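Side-chain contacts in SIR4-interacting protein SIF2 (Saccharomyces cerevisiae, PDB 1R5M), which acts as a transcriptional corepressor within the yeast Set3C complex and antagonises telomeric silencing: residues 173-178 / 183-188; 212-215 / 219-222; 347-350 / 354-357; 400-403 / 408-411. All blocks are in the same frame, centred on the assembly; numbering follows the deposited sequence.

Contact 1 of 4, residues 173-178 / 183-188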
loop_
_atom_site.group_PDB
_atom_site.type_symbol
_atom_site.label_atom_id
_atom_site.label_comp_id
_atom_site.label_asym_id
_atom_site.label_seq_id
_atom_site.Cartn_x
_atom_site.Cartn_y
_atom_site.Cartn_z
ATOM N N THR A 173 -3.246 5.583 -16.624
ATOM C CA THR A 173 -4.043 5.860 -15.439
ATOM C C THR A 173 -5.472 6.175 -15.843
ATOM O O THR A 173 -5.709 6.979 -16.743
ATOM C CB THR A 173 -3.440 7.037 -14.661
ATOM O OG1 THR A 173 -2.068 6.746 -14.364
ATOM C CG2 THR A 173 -4.192 7.267 -13.362
ATOM N N ILE A 174 -6.421 5.539 -15.165
ATOM C CA ILE A 174 -7.830 5.720 -15.484
ATOM C C ILE A 174 -8.671 6.181 -14.301
ATOM O O ILE A 174 -8.505 5.686 -13.187
ATOM C CB ILE A 174 -8.442 4.391 -15.990
ATOM C CG1 ILE A 174 -7.649 3.866 -17.189
ATOM C CG2 ILE A 174 -9.911 4.587 -16.338
ATOM C CD1 ILE A 174 -7.652 4.786 -18.386
ATOM N N LEU A 175 -9.566 7.132 -14.560
ATOM C CA LEU A 175 -10.499 7.633 -13.557
ATOM C C LEU A 175 -11.822 6.973 -13.927
ATOM O O LEU A 175 -12.321 7.156 -15.040
ATOM C CB LEU A 175 -10.645 9.155 -13.647
ATOM C CG LEU A 175 -11.863 9.726 -12.914
ATOM C CD1 LEU A 175 -11.742 9.482 -11.413
ATOM C CD2 LEU A 175 -11.974 11.218 -13.212
ATOM N N TRP A 176 -12.374 6.192 -13.006
ATOM C CA TRP A 176 -13.626 5.486 -13.255
ATOM C C TRP A 176 -14.775 5.939 -12.381
ATOM O O TRP A 176 -14.575 6.373 -11.249
ATOM C CB TRP A 176 -13.505 3.988 -12.950
ATOM C CG TRP A 176 -12.431 3.213 -13.623
ATOM C CD1 TRP A 176 -11.121 3.112 -13.244
ATOM C CD2 TRP A 176 -12.593 2.346 -14.745
ATOM N NE1 TRP A 176 -10.461 2.225 -14.058
ATOM C CE2 TRP A 176 -11.342 1.740 -14.991
ATOM C CE3 TRP A 176 -13.682 2.017 -15.567
ATOM C CZ2 TRP A 176 -11.146 0.822 -16.029
ATOM C CZ3 TRP A 176 -13.487 1.104 -16.598
ATOM C CH2 TRP A 176 -12.227 0.518 -16.818
ATOM N N ASN A 177 -15.983 5.835 -12.924
ATOM C CA ASN A 177 -17.171 6.056 -12.121
ATOM C C ASN A 177 -17.329 4.564 -11.822
ATOM O O ASN A 177 -17.703 3.783 -12.700
ATOM C CB ASN A 177 -18.351 6.552 -12.949
ATOM C CG ASN A 177 -19.646 6.515 -12.167
ATOM O OD1 ASN A 177 -19.904 5.559 -11.438
ATOM N ND2 ASN A 177 -20.468 7.550 -12.316
ATOM N N VAL A 178 -16.994 4.158 -10.602
ATOM C CA VAL A 178 -17.023 2.750 -10.232
ATOM C C VAL A 178 -18.402 2.098 -10.203
ATOM O O VAL A 178 -18.526 0.884 -10.385
ATOM C CB VAL A 178 -16.304 2.541 -8.869
ATOM C CG1 VAL A 178 -17.234 2.887 -7.718
ATOM C CG2 VAL A 178 -15.790 1.117 -8.764
ATOM N N VAL A 183 -15.443 4.831 -18.049
ATOM C CA VAL A 183 -14.169 5.539 -18.057
ATOM C C VAL A 183 -14.441 7.033 -18.181
ATOM O O VAL A 183 -14.955 7.492 -19.200
ATOM C CB VAL A 183 -13.299 5.089 -19.248
ATOM C CG1 VAL A 183 -12.029 5.923 -19.309
ATOM C CG2 VAL A 183 -12.968 3.607 -19.124
ATOM N N MET A 184 -14.100 7.793 -17.146
ATOM C CA MET A 184 -14.328 9.235 -17.165
ATOM C C MET A 184 -13.150 9.991 -17.754
ATOM O O MET A 184 -13.327 10.971 -18.476
ATOM C CB MET A 184 -14.617 9.734 -15.754
ATOM C CG MET A 184 -15.904 9.184 -15.185
ATOM S SD MET A 184 -16.140 9.735 -13.507
ATOM C CE MET A 184 -16.453 11.467 -13.766
ATOM N N GLN A 185 -11.944 9.535 -17.434
ATOM C CA GLN A 185 -10.733 10.147 -17.956
ATOM C C GLN A 185 -9.646 9.094 -18.058
ATOM O O GLN A 185 -9.646 8.116 -17.313
ATOM C CB GLN A 185 -10.237 11.276 -17.046
ATOM C CG GLN A 185 -11.133 12.499 -16.978
ATOM C CD GLN A 185 -10.380 13.723 -16.491
ATOM O OE1 GLN A 185 -9.440 14.184 -17.140
ATOM N NE2 GLN A 185 -10.782 14.252 -15.340
ATOM N N HIS A 186 -8.723 9.296 -18.990
ATOM C CA HIS A 186 -7.611 8.379 -19.174
ATOM C C HIS A 186 -6.351 9.213 -19.353
ATOM O O HIS A 186 -6.357 10.206 -20.080
ATOM C CB HIS A 186 -7.850 7.479 -20.394
ATOM C CG HIS A 186 -7.947 8.221 -21.690
ATOM N ND1 HIS A 186 -6.841 8.703 -22.357
ATOM C CD2 HIS A 186 -9.020 8.562 -22.443
ATOM C CE1 HIS A 186 -7.227 9.310 -23.465
ATOM N NE2 HIS A 186 -8.545 9.239 -23.541
ATOM N N PHE A 187 -5.277 8.820 -18.674
ATOM C CA PHE A 187 -4.025 9.559 -18.768
ATOM C C PHE A 187 -2.855 8.666 -19.157
ATOM O O PHE A 187 -2.689 7.570 -18.619
ATOM C CB PHE A 187 -3.701 10.244 -17.434
ATOM C CG PHE A 187 -4.862 10.976 -16.822
ATOM C CD1 PHE A 187 -5.736 10.323 -15.961
ATOM C CD2 PHE A 187 -5.084 12.321 -17.109
ATOM C CE1 PHE A 187 -6.818 10.998 -15.391
ATOM C CE2 PHE A 187 -6.162 13.003 -16.546
ATOM C CZ PHE A 187 -7.029 12.341 -15.686
ATOM N N GLU A 188 -2.054 9.144 -20.104
ATOM C CA GLU A 188 -0.863 8.439 -20.569
ATOM C C GLU A 188 0.220 9.512 -20.604
ATOM O O GLU A 188 0.605 9.989 -21.672
ATOM C CB GLU A 188 -1.068 7.870 -21.977
ATOM C CG GLU A 188 -2.261 6.941 -22.131
ATOM C CD GLU A 188 -3.586 7.680 -22.126
ATOM O OE1 GLU A 188 -3.741 8.633 -22.920
ATOM O OE2 GLU A 188 -4.475 7.303 -21.335
#
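Thr173 and Phe187 open an antiparallel pairing of strands 173-177 and 183-187, whose axes approach to 4.7 Å with their directions 162° apart. Phe187 N donates to Thr173 O at 2.7 Å and Thr173 N to Phe187 O; Leu175 N then reaches Gln185 O. The register slips by one residue after this point, and Met184 N (2.8 Å) and, weakly, Gln185 N (3.4 Å) converge on Leu175 O, a classic beta bulge. These are the last two strands of a four-stranded WD40 propeller blade, and Trp176 holds the place of the tryptophan in the WD dipeptide, its NE1 bonded to Ser166 OG. Val183 CG2 sits over the six-membered ring of Trp176, 4.0 Å from its centroid and 28° off the normal, a CH-pi contact. Ile174, its CG2 anti to the backbone N, lays that methyl over a Trp176 face near the rim and against Val183 CG1, while its CD1 reaches His186 CB at 3.4 Å. With an alanine at Ile174, the Trp176 face and Val183 would probably lose a neighbour and a gap would open beside His186. At the bulge, Leu175 CD2 meets Met184 CB at 4.0 Å and Met184 SD lies 3.9 Å from Asn177 CB.

Contact 2 of 4, residues 212-215 / 219-222; sequences VEWV and KFVI
Trp214 and Phe220 form an edge-to-face pair across this hairpin: the edge of the phenyl ring points to the face of the indole, the planes stand 65° apart and the centroid of the six-membered indole ring is 5.4 Å from that of Phe220. The closest ring atoms are Trp214 CZ3 and Phe220 CD2, at 3.9 Å. The phenylalanine takes the less common first torsion (chi1 56°), with CG between its own backbone N and carbonyl carbon; this leaves CB over the indole face near the rim and turns the ring edge-on to that indole, while Ile222 CG2 lies at the phenyl edge, in its plane. Ile222 CG2 also meets Val212 CG1 at 3.9 Å.

Val215 divides its two methyls between partners. CG1 packs on Val221 CG1 at 3.9 Å, and CG2 on Lys219 CB at 3.6 Å, each valine-partner pair crossing at roughly a right angle. The backbone fixes this register through Val221 N to Glu213 O (2.8 Å) and Val215 N to Lys219 O (2.8 Å), with Glu213 N returning to Val221 O.

Glu213 keeps only its CB near Val221; the chain bends at chi2 (73°) and carries the carboxylate off to Lys156 and to Phe255 N. Lys219 likewise runs outward, to a salt bridge with Asp216.

Strands 213-216 and 219-223 are the first two of their propeller blade. Trp214 and Phe220 pack on strand 163-168 of the preceding blade, with Trp214 NE1 bonded to Lys156 O, whereas Val215 and Val221 lean on strand 250-256 of the following one.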
loop_
_atom_site.group_PDB
_atom_site.type_symbol
_atom_site.label_atom_id
_atom_site.label_comp_id
_atom_site.label_asym_id
_atom_site.label_seq_id
_atom_site.Cartn_x
_atom_site.Cartn_y
_atom_site.Cartn_z
ATOM N N VAL A 212 -0.834 6.385 -6.889
ATOM C CA VAL A 212 -1.723 7.499 -7.220
ATOM C C VAL A 212 -2.447 7.806 -5.908
ATOM O O VAL A 212 -2.374 7.018 -4.969
ATOM C CB VAL A 212 -2.762 7.127 -8.305
ATOM C CG1 VAL A 212 -2.056 6.772 -9.611
ATOM C CG2 VAL A 212 -3.626 5.975 -7.827
ATOM N N GLU A 213 -3.152 8.930 -5.828
ATOM C CA GLU A 213 -3.819 9.262 -4.573
ATOM C C GLU A 213 -4.883 10.342 -4.714
ATOM O O GLU A 213 -4.744 11.257 -5.522
ATOM C CB GLU A 213 -2.764 9.717 -3.545
ATOM C CG GLU A 213 -3.319 10.160 -2.193
ATOM C CD GLU A 213 -3.819 9.000 -1.347
ATOM O OE1 GLU A 213 -4.310 8.009 -1.927
ATOM O OE2 GLU A 213 -3.735 9.082 -0.103
ATOM N N TRP A 214 -5.951 10.224 -3.930
ATOM C CA TRP A 214 -7.013 11.227 -3.938
ATOM C C TRP A 214 -6.619 12.292 -2.923
ATOM O O TRP A 214 -6.141 11.965 -1.836
ATOM C CB TRP A 214 -8.357 10.619 -3.516
ATOM C CG TRP A 214 -8.985 9.746 -4.549
ATOM C CD1 TRP A 214 -8.804 8.404 -4.711
ATOM C CD2 TRP A 214 -9.874 10.163 -5.591
ATOM N NE1 TRP A 214 -9.526 7.957 -5.794
ATOM C CE2 TRP A 214 -10.192 9.017 -6.352
ATOM C CE3 TRP A 214 -10.434 11.396 -5.956
ATOM C CZ2 TRP A 214 -11.047 9.067 -7.463
ATOM C CZ3 TRP A 214 -11.286 11.445 -7.061
ATOM C CH2 TRP A 214 -11.582 10.286 -7.800
ATOM N N VAL A 215 -6.821 13.560 -3.267
ATOM C CA VAL A 215 -6.476 14.640 -2.343
ATOM C C VAL A 215 -7.697 15.470 -1.965
ATOM O O VAL A 215 -7.587 16.477 -1.262
ATOM C CB VAL A 215 -5.378 15.559 -2.929
ATOM C CG1 VAL A 215 -4.112 14.755 -3.158
ATOM C CG2 VAL A 215 -5.848 16.197 -4.225
ATOM N N LYS A 219 -10.594 15.493 -6.373
ATOM C CA LYS A 219 -9.265 15.870 -6.847
ATOM C C LYS A 219 -8.299 14.734 -6.551
ATOM O O LYS A 219 -8.437 14.045 -5.542
ATOM C CB LYS A 219 -8.787 17.147 -6.152
ATOM C CG LYS A 219 -9.738 18.328 -6.291
ATOM C CD LYS A 219 -9.230 19.527 -5.506
ATOM C CE LYS A 219 -10.249 20.662 -5.503
ATOM N NZ LYS A 219 -11.529 20.255 -4.858
ATOM N N PHE A 220 -7.327 14.542 -7.431
ATOM C CA PHE A 220 -6.362 13.469 -7.251
ATOM C C PHE A 220 -5.011 13.795 -7.870
ATOM O O PHE A 220 -4.880 14.745 -8.644
ATOM C CB PHE A 220 -6.925 12.173 -7.843
ATOM C CG PHE A 220 -7.313 12.279 -9.299
ATOM C CD1 PHE A 220 -6.403 11.967 -10.303
ATOM C CD2 PHE A 220 -8.593 12.687 -9.662
ATOM C CE1 PHE A 220 -6.761 12.054 -11.647
ATOM C CE2 PHE A 220 -8.962 12.779 -11.004
ATOM C CZ PHE A 220 -8.043 12.462 -11.999
ATOM N N VAL A 221 -4.001 13.007 -7.515
ATOM C CA VAL A 221 -2.654 13.208 -8.033
ATOM C C VAL A 221 -2.085 11.922 -8.624
ATOM O O VAL A 221 -2.355 10.823 -8.133
ATOM C CB VAL A 221 -1.692 13.716 -6.931
ATOM C CG1 VAL A 221 -2.108 15.107 -6.463
ATOM C CG2 VAL A 221 -1.681 12.742 -5.759
ATOM N N ILE A 222 -1.311 12.068 -9.696
ATOM C CA ILE A 222 -0.690 10.926 -10.350
ATOM C C ILE A 222 0.712 11.310 -10.821
ATOM O O ILE A 222 0.989 12.479 -11.090
ATOM C CB ILE A 222 -1.517 10.432 -11.567
ATOM C CG1 ILE A 222 -1.460 11.454 -12.698
ATOM C CG2 ILE A 222 -2.967 10.199 -11.154
ATOM C CD1 ILE A 222 -2.183 10.999 -13.958
#

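Contact 3 of 4, residues 347-350 / 354-357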
loop_
_atom_site.group_PDB
_atom_site.type_symbol
_atom_site.label_atom_id
_atom_site.label_comp_id
_atom_site.label_asym_id
_atom_site.label_seq_id
_atom_site.Cartn_x
_atom_site.Cartn_y
_atom_site.Cartn_z
ATOM N N VAL A 347 7.739 -4.028 8.833
ATOM C CA VAL A 347 8.533 -4.056 7.612
ATOM C C VAL A 347 8.986 -5.467 7.271
ATOM O O VAL A 347 9.219 -6.286 8.159
ATOM C CB VAL A 347 9.782 -3.158 7.726
ATOM C CG1 VAL A 347 9.365 -1.704 7.894
ATOM C CG2 VAL A 347 10.644 -3.607 8.894
ATOM N N ALA A 348 9.096 -5.748 5.978
ATOM C CA ALA A 348 9.542 -7.056 5.523
ATOM C C ALA A 348 10.924 -6.910 4.910
ATOM O O ALA A 348 11.100 -6.196 3.922
ATOM C CB ALA A 348 8.568 -7.615 4.494
ATOM N N PHE A 349 11.905 -7.574 5.510
ATOM C CA PHE A 349 13.268 -7.523 5.006
ATOM C C PHE A 349 13.478 -8.573 3.928
ATOM O O PHE A 349 12.758 -9.574 3.861
ATOM C CB PHE A 349 14.275 -7.741 6.138
ATOM C CG PHE A 349 14.362 -6.597 7.104
ATOM C CD1 PHE A 349 13.521 -6.530 8.209
ATOM C CD2 PHE A 349 15.282 -5.573 6.900
ATOM C CE1 PHE A 349 13.599 -5.458 9.102
ATOM C CE2 PHE A 349 15.368 -4.497 7.784
ATOM C CZ PHE A 349 14.525 -4.440 8.887
ATOM N N MET A 350 14.479 -8.336 3.089
ATOM C CA MET A 350 14.805 -9.234 1.991
ATOM C C MET A 350 15.170 -10.636 2.470
ATOM O O MET A 350 15.076 -11.598 1.710
ATOM C CB MET A 350 15.955 -8.637 1.178
ATOM C CG MET A 350 16.342 -9.433 -0.047
ATOM S SD MET A 350 17.506 -8.512 -1.068
ATOM C CE MET A 350 17.661 -9.625 -2.471
ATOM N N VAL A 354 10.308 -10.282 9.368
ATOM C CA VAL A 354 9.377 -9.178 9.541
ATOM C C VAL A 354 9.672 -8.555 10.894
ATOM O O VAL A 354 9.719 -9.252 11.908
ATOM C CB VAL A 354 7.905 -9.646 9.559
ATOM C CG1 VAL A 354 6.987 -8.463 9.868
ATOM C CG2 VAL A 354 7.536 -10.265 8.224
ATOM N N ASN A 355 9.897 -7.247 10.901
ATOM C CA ASN A 355 10.144 -6.532 12.145
ATOM C C ASN A 355 8.974 -5.597 12.375
ATOM O O ASN A 355 8.499 -4.945 11.443
ATOM C CB ASN A 355 11.424 -5.689 12.068
ATOM C CG ASN A 355 12.668 -6.452 12.491
ATOM O OD1 ASN A 355 13.766 -5.891 12.517
ATOM N ND2 ASN A 355 12.505 -7.725 12.826
ATOM N N VAL A 356 8.491 -5.552 13.609
ATOM C CA VAL A 356 7.416 -4.642 13.962
ATOM C C VAL A 356 8.053 -3.639 14.913
ATOM O O VAL A 356 8.609 -4.017 15.949
ATOM C CB VAL A 356 6.249 -5.357 14.669
ATOM C CG1 VAL A 356 5.164 -4.347 15.031
ATOM C CG2 VAL A 356 5.669 -6.429 13.760
ATOM N N TYR A 357 8.001 -2.367 14.537
ATOM C CA TYR A 357 8.571 -1.293 15.343
ATOM C C TYR A 357 7.488 -0.576 16.136
ATOM O O TYR A 357 6.365 -0.398 15.662
ATOM C CB TYR A 357 9.317 -0.310 14.437
ATOM C CG TYR A 357 10.567 -0.912 13.846
ATOM C CD1 TYR A 357 11.745 -0.985 14.590
ATOM C CD2 TYR A 357 10.559 -1.473 12.568
ATOM C CE1 TYR A 357 12.883 -1.607 14.078
ATOM C CE2 TYR A 357 11.690 -2.095 12.048
ATOM C CZ TYR A 357 12.848 -2.161 12.809
ATOM O OH TYR A 357 13.959 -2.800 12.312
#
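Val347, the residue with most surface buried here, faces Asn355 as an antiparallel hydrogen-bonded pair: Val347 N donates to Asn355 O at 2.9 Å and Asn355 N to Val347 O at 3.0 Å. Its CG2 methyl, set between the backbone N and carbonyl carbon, does the side-chain work, lying 3.6 Å from Asn355 O and meeting Tyr357 CE2 at 3.7 Å, in the plane of the tyrosine ring and at its edge. The strands are the second and third of a WD40 propeller blade, and Tyr357 falls where the WD dipeptide usually has its tryptophan. Phe349 lies two residues further along the strand. With CG anti to the carbonyl carbon (chi1 -70°), its ring extends back over the gap between the strands, so that CE1 comes to 3.4 Å from Asn355 OD1 and CZ to 3.8 Å from Tyr357 OH. The hydroxyl and Asn355 CB both lie at the phenyl edge, near its plane; the amide is turned 74° from that ring. Replacing Phe349 with an alanine would probably open a gap beside the Asn355 amide and leave it freer to turn. That amide also makes a weak bond from ND2 to Val354 O, and Asn355 packs on Leu384 of strand 380-388, the next in the blade.

Contact 4 of 4, residues 400-403 / 408-411; sequences LSWN and KISV
Ser401 and Ser410 pair through two backbone hydrogen bonds, Ser410 N to Ser401 O (2.8 Å) and Ser401 N to Ser410 O (3.0 Å); a third, Asn403 N to Lys408 O (3.0 Å), carries the pairing past the end of strand 400-402. One side chain joins the backbone bonding: Asn403 OD1 accepts Lys408 N at 3.1 Å, the donor standing 64° out of the amide carbonyl plane and therefore off the lone pairs. Asn403 ND2 is held in turn by Asn407 OD1 and Glu58 O, which fixes the rotation of the amide. Apolar packing belongs to the face opposite Ser401 and Ser410, in a hairpin formed by the first two strands of the eighth WD repeat's propeller blade. There Ile409 lies alongside Trp402 pointing the same way, and its extended CG1-CD1 arm (chi2 180°) puts CD1 3.6 Å from the centroid of the six-membered ring, only 2° off the normal: a CH-pi contact over the face. Ile409 CG1 lies over the same ring, 3.7 Å from Trp402 CE3. Trp402 NE1 is bonded to Arg337 O. Of the polar side chains, Ser401 OG approaches Ser410 CB at 3.4 Å, and both serine hydroxyls are hydrogen-bonded to Ser51 OG of the neighbouring blade.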
loop_
_atom_site.group_PDB
_atom_site.type_symbol
_atom_site.label_atom_id
_atom_site.label_comp_id
_atom_site.label_asym_id
_atom_site.label_seq_id
_atom_site.Cartn_x
_atom_site.Cartn_y
_atom_site.Cartn_z
ATOM N N LEU A 400 2.878 -7.406 2.979
ATOM C CA LEU A 400 2.352 -7.668 4.306
ATOM C C LEU A 400 1.192 -6.708 4.520
ATOM O O LEU A 400 1.128 -5.649 3.889
ATOM C CB LEU A 400 3.435 -7.496 5.383
ATOM C CG LEU A 400 4.076 -6.152 5.712
ATOM C CD1 LEU A 400 5.154 -6.374 6.780
ATOM C CD2 LEU A 400 4.696 -5.541 4.466
ATOM N N SER A 401 0.255 -7.090 5.377
ATOM C CA SER A 401 -0.899 -6.242 5.643
ATOM C C SER A 401 -1.420 -6.438 7.056
ATOM O O SER A 401 -1.417 -7.554 7.579
ATOM C CB SER A 401 -2.011 -6.553 4.640
ATOM O OG SER A 401 -2.445 -7.894 4.771
ATOM N N TRP A 402 -1.863 -5.339 7.663
ATOM C CA TRP A 402 -2.413 -5.338 9.019
ATOM C C TRP A 402 -3.931 -5.451 9.017
ATOM O O TRP A 402 -4.595 -4.845 8.171
ATOM C CB TRP A 402 -2.141 -4.015 9.730
ATOM C CG TRP A 402 -0.747 -3.698 10.129
ATOM C CD1 TRP A 402 0.173 -2.981 9.416
ATOM C CD2 TRP A 402 -0.158 -3.954 11.404
ATOM N NE1 TRP A 402 1.297 -2.765 10.179
ATOM C CE2 TRP A 402 1.119 -3.354 11.404
ATOM C CE3 TRP A 402 -0.590 -4.632 12.552
ATOM C CZ2 TRP A 402 1.969 -3.406 12.510
ATOM C CZ3 TRP A 402 0.257 -4.683 13.655
ATOM C CH2 TRP A 402 1.520 -4.074 13.624
ATOM N N ASN A 403 -4.492 -6.185 9.975
ATOM C CA ASN A 403 -5.946 -6.219 10.057
ATOM C C ASN A 403 -6.288 -4.909 10.779
ATOM O O ASN A 403 -5.403 -4.265 11.354
ATOM C CB ASN A 403 -6.455 -7.484 10.780
ATOM C CG ASN A 403 -6.311 -7.437 12.290
ATOM O OD1 ASN A 403 -5.391 -6.836 12.839
ATOM N ND2 ASN A 403 -7.227 -8.121 12.973
ATOM N N LYS A 408 -3.257 -8.805 13.940
ATOM C CA LYS A 408 -2.902 -9.808 12.942
ATOM C C LYS A 408 -2.246 -9.165 11.729
ATOM O O LYS A 408 -2.601 -8.054 11.331
ATOM C CB LYS A 408 -4.142 -10.574 12.463
ATOM C CG LYS A 408 -4.846 -11.385 13.540
ATOM C CD LYS A 408 -6.065 -12.091 12.974
ATOM C CE LYS A 408 -6.794 -12.873 14.054
ATOM N NZ LYS A 408 -7.210 -11.990 15.181
ATOM N N ILE A 409 -1.275 -9.869 11.160
ATOM C CA ILE A 409 -0.592 -9.417 9.954
ATOM C C ILE A 409 -0.552 -10.591 8.989
ATOM O O ILE A 409 -0.264 -11.723 9.387
ATOM C CB ILE A 409 0.863 -8.947 10.231
ATOM C CG1 ILE A 409 0.840 -7.613 10.981
ATOM C CG2 ILE A 409 1.634 -8.787 8.917
ATOM C CD1 ILE A 409 2.218 -7.055 11.313
ATOM N N SER A 410 -0.878 -10.322 7.730
ATOM C CA SER A 410 -0.853 -11.340 6.692
ATOM C C SER A 410 0.449 -11.144 5.934
ATOM O O SER A 410 0.727 -10.053 5.436
ATOM C CB SER A 410 -2.045 -11.171 5.747
ATOM O OG SER A 410 -1.999 -12.124 4.703
ATOM N N VAL A 411 1.238 -12.211 5.858
ATOM C CA VAL A 411 2.534 -12.195 5.197
ATOM C C VAL A 411 2.478 -12.965 3.881
ATOM O O VAL A 411 2.104 -14.140 3.849
ATOM C CB VAL A 411 3.610 -12.832 6.110
ATOM C CG1 VAL A 411 4.972 -12.739 5.460
ATOM C CG2 VAL A 411 3.617 -12.139 7.469
#

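In the fold
The four contacts are hairpins from four blades of the propeller and form two touching pairs on opposite sides of its centre. Contacts 1 and 2, in consecutive blades, have centres 12 Å apart and pack through Leu175 CD1 on Trp214 CH2 (3.7 Å) and Phe187 CZ on Phe220 CZ (3.8 Å). Contacts 3 and 4 are also 12 Å apart between centres, with Val356 CG1 on Trp402 CH2 at 3.9 Å. Between the pairs, the nearest atoms of contacts 2 and 4 are about 16 Å apart. A sulfate, probably from the crystallisation liquor, lies about 3 Å from the Ser401 side chain of contact 4, whose blade is completed by N-terminal strand 37-44, closing the ring.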